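Local coordinates for protein endo-beta-mannanase (PDB 7BOB) that probably cleaves beta-1,4-mannosidic linkages from the ends of mannan-derived chains as a homotrimeric glycoside hydrolase family 5 exo-mannosidase of a termite-hindgut bacterium, at residues A[552-562]-A[576-585]; A[384-392]-A[445-456]. All coordinates share one frame; numbering follows the deposited sequence.

Contact 1: A[552-562]-A[576-585]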
# COMPACT_ATOMS: atom_id res chain seq x y z
N THR A 552 25.64 0.93 27.37
CA THR A 552 25.57 2.28 26.80
C THR A 552 24.32 2.37 25.93
O THR A 552 24.27 1.79 24.84
CB THR A 552 26.85 2.61 26.02
OG1 THR A 552 27.98 2.51 26.88
CG2 THR A 552 26.80 4.00 25.42
N SER A 553 23.30 3.09 26.41
CA SER A 553 22.02 3.20 25.72
C SER A 553 21.89 4.55 25.02
O SER A 553 22.14 5.59 25.64
CB SER A 553 20.85 2.99 26.69
OG SER A 553 21.01 1.87 27.54
N VAL A 554 21.48 4.54 23.76
CA VAL A 554 21.22 5.75 22.99
C VAL A 554 19.72 5.88 22.77
O VAL A 554 19.10 4.98 22.19
CB VAL A 554 21.96 5.75 21.64
CG1 VAL A 554 21.64 7.00 20.83
CG2 VAL A 554 23.47 5.58 21.83
N LEU A 555 19.15 7.01 23.19
CA LEU A 555 17.71 7.22 23.09
C LEU A 555 17.33 7.82 21.74
O LEU A 555 16.63 8.83 21.65
CB LEU A 555 17.23 8.11 24.23
CG LEU A 555 17.66 7.60 25.62
CD1 LEU A 555 17.20 8.52 26.75
CD2 LEU A 555 17.13 6.18 25.83
N ALA A 556 17.83 7.23 20.66
CA ALA A 556 17.45 7.63 19.31
C ALA A 556 17.67 6.45 18.39
O ALA A 556 18.45 5.54 18.70
CB ALA A 556 18.23 8.85 18.82
N ASP A 557 16.96 6.45 17.27
CA ASP A 557 17.13 5.39 16.27
C ASP A 557 18.30 5.78 15.37
O ASP A 557 18.12 6.37 14.29
CB ASP A 557 15.84 5.18 15.49
CG ASP A 557 15.87 3.90 14.68
OD1 ASP A 557 16.99 3.39 14.39
OD2 ASP A 557 14.78 3.43 14.30
N VAL A 558 19.51 5.41 15.80
CA VAL A 558 20.74 5.84 15.15
C VAL A 558 20.75 5.43 13.68
O VAL A 558 20.88 6.26 12.77
CB VAL A 558 21.96 5.27 15.90
CG1 VAL A 558 23.28 5.63 15.20
CG2 VAL A 558 21.95 5.75 17.34
N GLU A 559 20.60 4.13 13.42
CA GLU A 559 20.73 3.65 12.06
C GLU A 559 19.66 4.24 11.15
O GLU A 559 19.95 4.60 10.00
CB GLU A 559 20.69 2.12 12.04
CG GLU A 559 21.97 1.51 12.60
CD GLU A 559 21.97 1.47 14.12
OE1 GLU A 559 20.93 1.77 14.73
OE2 GLU A 559 23.02 1.13 14.69
N ALA A 560 18.43 4.37 11.65
CA ALA A 560 17.38 4.97 10.84
C ALA A 560 17.71 6.43 10.54
O ALA A 560 17.61 6.87 9.39
CB ALA A 560 16.02 4.86 11.55
N SER A 561 18.11 7.19 11.57
CA SER A 561 18.51 8.58 11.36
C SER A 561 19.59 8.69 10.29
O SER A 561 19.48 9.50 9.37
CB SER A 561 18.98 9.23 12.67
OG SER A 561 18.13 8.96 13.77
N PHE A 562 20.64 7.90 10.42
CA PHE A 562 21.68 7.90 9.39
C PHE A 562 21.10 7.55 8.02
O PHE A 562 21.40 8.21 7.02
CB PHE A 562 22.78 6.93 9.78
CG PHE A 562 23.60 7.36 10.97
CD1 PHE A 562 23.46 8.64 11.51
CD2 PHE A 562 24.54 6.50 11.52
CE1 PHE A 562 24.21 9.02 12.57
CE2 PHE A 562 25.29 6.88 12.59
CZ PHE A 562 25.13 8.15 13.13
N TRP A 576 29.29 9.24 10.79
CA TRP A 576 28.47 8.07 11.12
C TRP A 576 29.32 6.97 11.72
O TRP A 576 29.00 6.41 12.78
CB TRP A 576 27.74 7.55 9.87
CG TRP A 576 26.77 8.51 9.28
CD1 TRP A 576 26.32 9.68 9.84
CD2 TRP A 576 26.12 8.40 8.01
NE1 TRP A 576 25.44 10.30 8.99
CE2 TRP A 576 25.29 9.54 7.86
CE3 TRP A 576 26.15 7.45 6.97
CZ2 TRP A 576 24.50 9.75 6.73
CZ3 TRP A 576 25.38 7.66 5.85
CH2 TRP A 576 24.55 8.80 5.73
N SER A 577 30.43 6.65 11.08
CA SER A 577 31.26 5.56 11.56
C SER A 577 31.99 5.97 12.84
O SER A 577 32.10 5.19 13.79
CB SER A 577 32.22 5.16 10.44
OG SER A 577 33.29 4.38 10.91
N ALA A 578 32.45 7.22 12.92
CA ALA A 578 33.07 7.69 14.15
C ALA A 578 32.11 7.62 15.34
O ALA A 578 32.56 7.47 16.48
CB ALA A 578 33.57 9.13 13.96
N TRP A 579 30.80 7.69 15.09
CA TRP A 579 29.82 7.57 16.16
C TRP A 579 29.98 6.26 16.93
O TRP A 579 30.00 6.25 18.17
CB TRP A 579 28.39 7.66 15.61
CG TRP A 579 27.36 7.38 16.66
CD1 TRP A 579 26.82 6.17 16.97
CD2 TRP A 579 26.78 8.33 17.58
NE1 TRP A 579 25.92 6.31 18.01
CE2 TRP A 579 25.89 7.62 18.40
CE3 TRP A 579 26.95 9.71 17.79
CZ2 TRP A 579 25.15 8.25 19.41
CZ3 TRP A 579 26.22 10.33 18.79
CH2 TRP A 579 25.33 9.60 19.59
N TYR A 580 30.06 5.12 16.21
CA TYR A 580 30.18 3.84 16.90
C TYR A 580 31.47 3.76 17.70
O TYR A 580 31.49 3.23 18.82
CB TYR A 580 30.12 2.67 15.91
CG TYR A 580 28.77 2.50 15.26
CD1 TYR A 580 27.79 1.72 15.87
CD2 TYR A 580 28.48 3.13 14.07
CE1 TYR A 580 26.55 1.57 15.30
CE2 TYR A 580 27.25 3.00 13.50
CZ TYR A 580 26.29 2.21 14.11
OH TYR A 580 25.07 2.09 13.52
N ALA A 581 32.57 4.26 17.13
CA ALA A 581 33.86 4.20 17.84
C ALA A 581 33.79 4.94 19.17
O ALA A 581 34.20 4.41 20.21
CB ALA A 581 34.97 4.76 16.95
N ALA A 582 33.23 6.15 19.17
CA ALA A 582 33.16 6.93 20.40
C ALA A 582 32.36 6.22 21.49
O ALA A 582 32.71 6.28 22.67
CB ALA A 582 32.56 8.31 20.12
N LEU A 583 31.29 5.52 21.11
CA LEU A 583 30.38 4.97 22.10
C LEU A 583 30.73 3.55 22.53
O LEU A 583 30.22 3.09 23.55
CB LEU A 583 28.95 4.98 21.57
CG LEU A 583 28.33 6.37 21.48
CD1 LEU A 583 26.87 6.18 21.55
CD2 LEU A 583 28.80 7.25 22.60
N LEU A 584 31.55 2.86 21.75
CA LEU A 584 31.95 1.50 22.10
C LEU A 584 32.88 1.53 23.30
O LEU A 584 33.83 2.32 23.35
CB LEU A 584 32.63 0.83 20.91
CG LEU A 584 31.63 0.26 19.91
CD1 LEU A 584 32.34 -0.28 18.67
CD2 LEU A 584 30.78 -0.81 20.58
N THR A 585 32.61 0.66 24.28
CA THR A 585 33.44 0.51 25.47
C THR A 585 34.10 -0.86 25.47
O THR A 585 33.70 -1.76 24.73
CB THR A 585 32.61 0.69 26.76
OG1 THR A 585 31.58 -0.31 26.81
CG2 THR A 585 31.99 2.08 26.83

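Contact 2: A[384-392]-A[445-456]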
# COMPACT_ATOMS: atom_id res chain seq x y z
N THR A 384 35.68 -8.42 16.74
CA THR A 384 35.82 -7.48 17.84
C THR A 384 34.50 -6.85 18.27
O THR A 384 34.51 -5.99 19.17
CB THR A 384 36.83 -6.40 17.43
OG1 THR A 384 36.32 -5.67 16.32
CG2 THR A 384 38.16 -7.03 17.01
N VAL A 385 33.37 -7.25 17.68
CA VAL A 385 32.03 -6.73 17.99
C VAL A 385 30.98 -7.55 17.24
O VAL A 385 31.22 -8.01 16.12
CB VAL A 385 31.93 -5.23 17.66
CG1 VAL A 385 31.71 -5.00 16.15
CG2 VAL A 385 30.85 -4.60 18.47
N HIS A 386 29.81 -7.75 17.86
CA HIS A 386 28.75 -8.59 17.30
C HIS A 386 27.44 -7.81 17.21
O HIS A 386 27.00 -7.20 18.18
CB HIS A 386 28.55 -9.85 18.16
CG HIS A 386 29.64 -10.87 18.01
ND1 HIS A 386 30.90 -10.69 18.55
CD2 HIS A 386 29.66 -12.08 17.40
CE1 HIS A 386 31.64 -11.75 18.27
NE2 HIS A 386 30.92 -12.60 17.58
N LEU A 387 26.81 -7.85 16.04
CA LEU A 387 25.48 -7.28 15.86
C LEU A 387 24.42 -8.26 16.35
O LEU A 387 24.53 -9.47 16.11
CB LEU A 387 25.25 -6.93 14.39
CG LEU A 387 26.24 -5.95 13.77
CD1 LEU A 387 26.07 -5.94 12.25
CD2 LEU A 387 26.02 -4.56 14.35
N TYR A 388 23.40 -7.74 17.03
CA TYR A 388 22.38 -8.58 17.67
C TYR A 388 21.30 -8.96 16.65
O TYR A 388 20.63 -8.08 16.10
CB TYR A 388 21.78 -7.85 18.86
CG TYR A 388 20.80 -8.67 19.67
CD1 TYR A 388 19.42 -8.49 19.52
CD2 TYR A 388 21.23 -9.62 20.59
CE1 TYR A 388 18.51 -9.22 20.25
CE2 TYR A 388 20.33 -10.35 21.34
CZ TYR A 388 18.97 -10.15 21.16
OH TYR A 388 18.05 -10.87 21.88
N TRP A 389 21.16 -10.27 16.38
CA TRP A 389 20.07 -10.82 15.57
C TRP A 389 18.91 -11.16 16.51
O TRP A 389 19.09 -11.99 17.41
CB TRP A 389 20.54 -12.06 14.81
CG TRP A 389 19.53 -12.73 13.89
CD1 TRP A 389 18.49 -13.54 14.27
CD2 TRP A 389 19.48 -12.68 12.45
NE1 TRP A 389 17.82 -13.99 13.17
CE2 TRP A 389 18.41 -13.49 12.04
CE3 TRP A 389 20.26 -12.05 11.47
CZ2 TRP A 389 18.05 -13.66 10.69
CZ3 TRP A 389 19.91 -12.23 10.13
CH2 TRP A 389 18.82 -13.02 9.76
N PRO A 390 17.75 -10.52 16.39
CA PRO A 390 16.72 -10.67 17.43
C PRO A 390 16.11 -12.07 17.45
O PRO A 390 16.09 -12.77 16.43
CB PRO A 390 15.67 -9.61 17.05
CG PRO A 390 15.88 -9.37 15.57
CD PRO A 390 17.37 -9.55 15.34
N ARG A 391 15.59 -12.46 18.62
CA ARG A 391 15.02 -13.80 18.77
C ARG A 391 13.87 -14.05 17.79
O ARG A 391 13.72 -15.16 17.27
CB ARG A 391 14.55 -14.04 20.21
CG ARG A 391 13.66 -15.28 20.37
CD ARG A 391 13.28 -15.54 21.83
NE ARG A 391 14.44 -15.91 22.62
CZ ARG A 391 14.89 -17.16 22.74
NH1 ARG A 391 14.27 -18.16 22.12
NH2 ARG A 391 15.98 -17.41 23.47
N HIS A 392 13.02 -13.06 17.55
CA HIS A 392 11.94 -13.20 16.58
C HIS A 392 12.22 -12.23 15.45
O HIS A 392 12.09 -11.01 15.60
CB HIS A 392 10.57 -12.93 17.22
CG HIS A 392 10.37 -13.65 18.52
ND1 HIS A 392 9.92 -14.96 18.58
CD2 HIS A 392 10.56 -13.25 19.80
CE1 HIS A 392 9.84 -15.33 19.85
NE2 HIS A 392 10.22 -14.32 20.61
N ILE A 445 28.39 -6.32 22.11
CA ILE A 445 27.15 -6.56 21.39
C ILE A 445 26.51 -5.21 21.09
O ILE A 445 26.35 -4.38 22.00
CB ILE A 445 26.17 -7.44 22.19
CG1 ILE A 445 26.65 -8.90 22.20
CG2 ILE A 445 24.78 -7.35 21.58
CD1 ILE A 445 25.79 -9.83 23.03
N ILE A 446 26.15 -4.99 19.83
CA ILE A 446 25.46 -3.78 19.41
C ILE A 446 24.05 -4.17 18.99
O ILE A 446 23.86 -5.06 18.15
CB ILE A 446 26.19 -3.08 18.26
CG1 ILE A 446 27.60 -2.69 18.68
CG2 ILE A 446 25.43 -1.82 17.86
CD1 ILE A 446 28.36 -2.00 17.58
N ILE A 447 23.07 -3.52 19.59
CA ILE A 447 21.67 -3.70 19.21
C ILE A 447 21.28 -2.50 18.36
O ILE A 447 21.31 -1.35 18.82
CB ILE A 447 20.77 -3.84 20.45
CG1 ILE A 447 21.22 -5.03 21.31
CG2 ILE A 447 19.33 -3.95 20.03
CD1 ILE A 447 20.38 -5.24 22.57
N THR A 448 20.91 -2.77 17.11
CA THR A 448 20.67 -1.71 16.12
C THR A 448 19.18 -1.35 16.04
O THR A 448 18.55 -1.51 15.00
CB THR A 448 21.19 -2.14 14.75
OG1 THR A 448 20.52 -3.35 14.34
CG2 THR A 448 22.70 -2.38 14.82
N GLY A 449 18.63 -0.84 17.13
CA GLY A 449 17.22 -0.48 17.15
C GLY A 449 16.30 -1.59 16.68
O GLY A 449 15.50 -1.38 15.77
N VAL A 450 16.44 -2.78 17.25
CA VAL A 450 15.49 -3.85 16.99
C VAL A 450 14.74 -4.11 18.28
O VAL A 450 15.17 -3.73 19.38
CB VAL A 450 16.16 -5.13 16.46
CG1 VAL A 450 16.72 -4.87 15.07
CG2 VAL A 450 17.25 -5.61 17.41
N PHE A 451 13.59 -4.76 18.14
CA PHE A 451 12.68 -4.96 19.26
C PHE A 451 12.99 -6.27 19.97
O PHE A 451 13.21 -7.31 19.33
CB PHE A 451 11.24 -4.93 18.76
CG PHE A 451 10.94 -3.75 17.86
CD1 PHE A 451 10.85 -2.46 18.38
CD2 PHE A 451 10.75 -3.92 16.50
CE1 PHE A 451 10.56 -1.37 17.56
CE2 PHE A 451 10.46 -2.83 15.67
CZ PHE A 451 10.37 -1.56 16.21
N THR A 452 13.02 -6.21 21.30
CA THR A 452 13.51 -7.27 22.17
C THR A 452 12.48 -7.57 23.24
O THR A 452 12.01 -6.65 23.92
CB THR A 452 14.82 -6.85 22.86
OG1 THR A 452 14.57 -5.66 23.60
CG2 THR A 452 15.95 -6.61 21.85
N GLY A 453 12.13 -8.84 23.40
CA GLY A 453 11.15 -9.21 24.39
C GLY A 453 11.76 -9.37 25.78
O GLY A 453 12.95 -9.17 26.00
N LEU A 454 10.89 -9.74 26.72
CA LEU A 454 11.31 -9.86 28.11
C LEU A 454 12.42 -10.89 28.28
O LEU A 454 13.39 -10.65 29.02
CB LEU A 454 10.10 -10.23 28.97
CG LEU A 454 10.47 -10.56 30.41
CD1 LEU A 454 11.06 -9.32 31.04
CD2 LEU A 454 9.25 -11.05 31.17
N ASP A 455 12.30 -12.06 27.63
CA ASP A 455 13.32 -13.09 27.79
C ASP A 455 14.66 -12.60 27.25
O ASP A 455 15.71 -12.79 27.88
CB ASP A 455 12.90 -14.39 27.10
CG ASP A 455 12.28 -14.16 25.70
OD1 ASP A 455 12.26 -12.99 25.25
OD2 ASP A 455 11.83 -15.14 25.06
N GLU A 456 14.63 -11.93 26.10
CA GLU A 456 15.86 -11.38 25.55
C GLU A 456 16.50 -10.39 26.50
O GLU A 456 17.73 -10.39 26.66
CB GLU A 456 15.59 -10.74 24.20
CG GLU A 456 14.95 -11.70 23.22
CD GLU A 456 14.64 -11.03 21.90
OE1 GLU A 456 15.60 -10.80 21.12
OE2 GLU A 456 13.44 -10.72 21.67
O HOH W 1 20.98 -5.30 16.03
O HOH W 2 12.83 -10.46 19.02

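Contact 1: A[552-562]-A[576-585]
F562 lies with one ring face on the indole of W576, a face-to-face stack in which the phenyl centroid is 3.9 Å from the centroid of the five-membered ring and the planes differ by 14°. Followed outward, the F562 side chain stays on W576 until its far edge, where Y580 and W579 join. With CG anti to its carbonyl carbon, CB sits over the five-membered ring in a CH-pi contact. F562 CG and CD1 lie over W576 CD1, with F562 CD1 3.5 Å from W576 CD1, whereas CD2 and CE2 run over W576 CB, which returns a CH-pi contact to the phenyl face. CE2 also has Y580 CE2 near the ring plane, and the far atom, CZ, reaches W579 CB at 4.1 Å. There the phenyl edge is turned to the face of the W579 indole, the planes at 87°, so that three aromatic residues form one cluster.

One turn back, the chain of E559 is bent about CB-CG and brings its carboxylate to Y580. The phenol donates from OH to E559 OE2 over 2.5 Å, meeting the oxygen from above the carboxylate plane; OE2 is also hydrogen-bonded to H473 ND1. Earlier in the chain, V558 CG1 touches W579 NE1 at 3.9 Å, and V554 CG2 presses on L583 CD1 at 3.5 Å, tighter than usual for two carbons.

D557 N-caps the helix that follows, its OD1 accepting from A560 N, while its other oxygen forms a salt bridge with R412. Helices 558-564 and 569-583 run nearly antiparallel, 162° between residues 558-562 and 576-583, as a helical hairpin near the C-terminal end of the modelled chain. Its second helix turns back beside strand 549-554, with W579 and Y580 both against H473 on strand 469-473.

Contact 2: A[384-392]-A[445-456]
Y388 and E456 meet across the contact with the plane of the phenol ring only 21° from that of the carboxylate. The tyrosine CG is anti to the backbone N (chi1 -175°), which sends the ring from the strand toward the helix start, and OH donates to E456 OE1 at 2.6 Å, at the ring edge and on the anti lone pair of the oxygen. A second donor, R391 N, reaches the same OE1 at 3.0 Å from above the carboxylate plane, in an almost straight bond (172°). OE2 takes G453 N at 2.9 Å from the opposite face, so backbone N-H groups grip the carboxylate from both sides, and it also accepts from a water that joins H392 N and F451 O. With an alanine at E456, the Y388 hydroxyl and the backbone N-H groups of R391 and G453 would probably lose the carboxylate that accepts from all three, and the phenol would be less firmly held.

Strands 385-389 and 444-448 pair in parallel: I446 N donates to H386 O and Y388 N to I446 O. They are neighbours in the C-terminal mixed sheet, whose parallel order 427-431, 385-389, 444-448, 469-473, with helices packed against it, resembles a flavodoxin-like alpha/beta sandwich. Helix 454-465 follows strand 444-448, so E456 links its first turn to Y388 in strand 385-389 and to R391 just after it.

Around the phenol, I447 lies alongside, its CG1 3.8 Å from Y388 CB, while V450 CG2 stands near the ring plane at CD1. L387 and I446, side by side, pack on L420 of helix 406-422, and T448 on its L413 and A416. At the outer end R391 NE lies 3.7 Å from D455 OD2, a long salt bridge with the oxygen well out of the guanidinium plane.

In the fold
Both contacts belong to the C-terminal domain, apart from the (beta/alpha)8 barrel characteristic of family 5 glycoside hydrolases, and their centres lie about 15 Å from each other. They share one mixed sheet: contact 2 joins strands 385-389 and 444-448, while contact 1 begins on strand 549-554, with strand 469-473 between the two. Along the chain contact 2 is complete before contact 1 opens. They touch where E559 packs on T448 and where Y580 and L584 meet I446, so the terminal helical hairpin rests on a strand of contact 2. At contact 2, L454 and D455 also meet a second subunit, which places this region at an interface of the trimer.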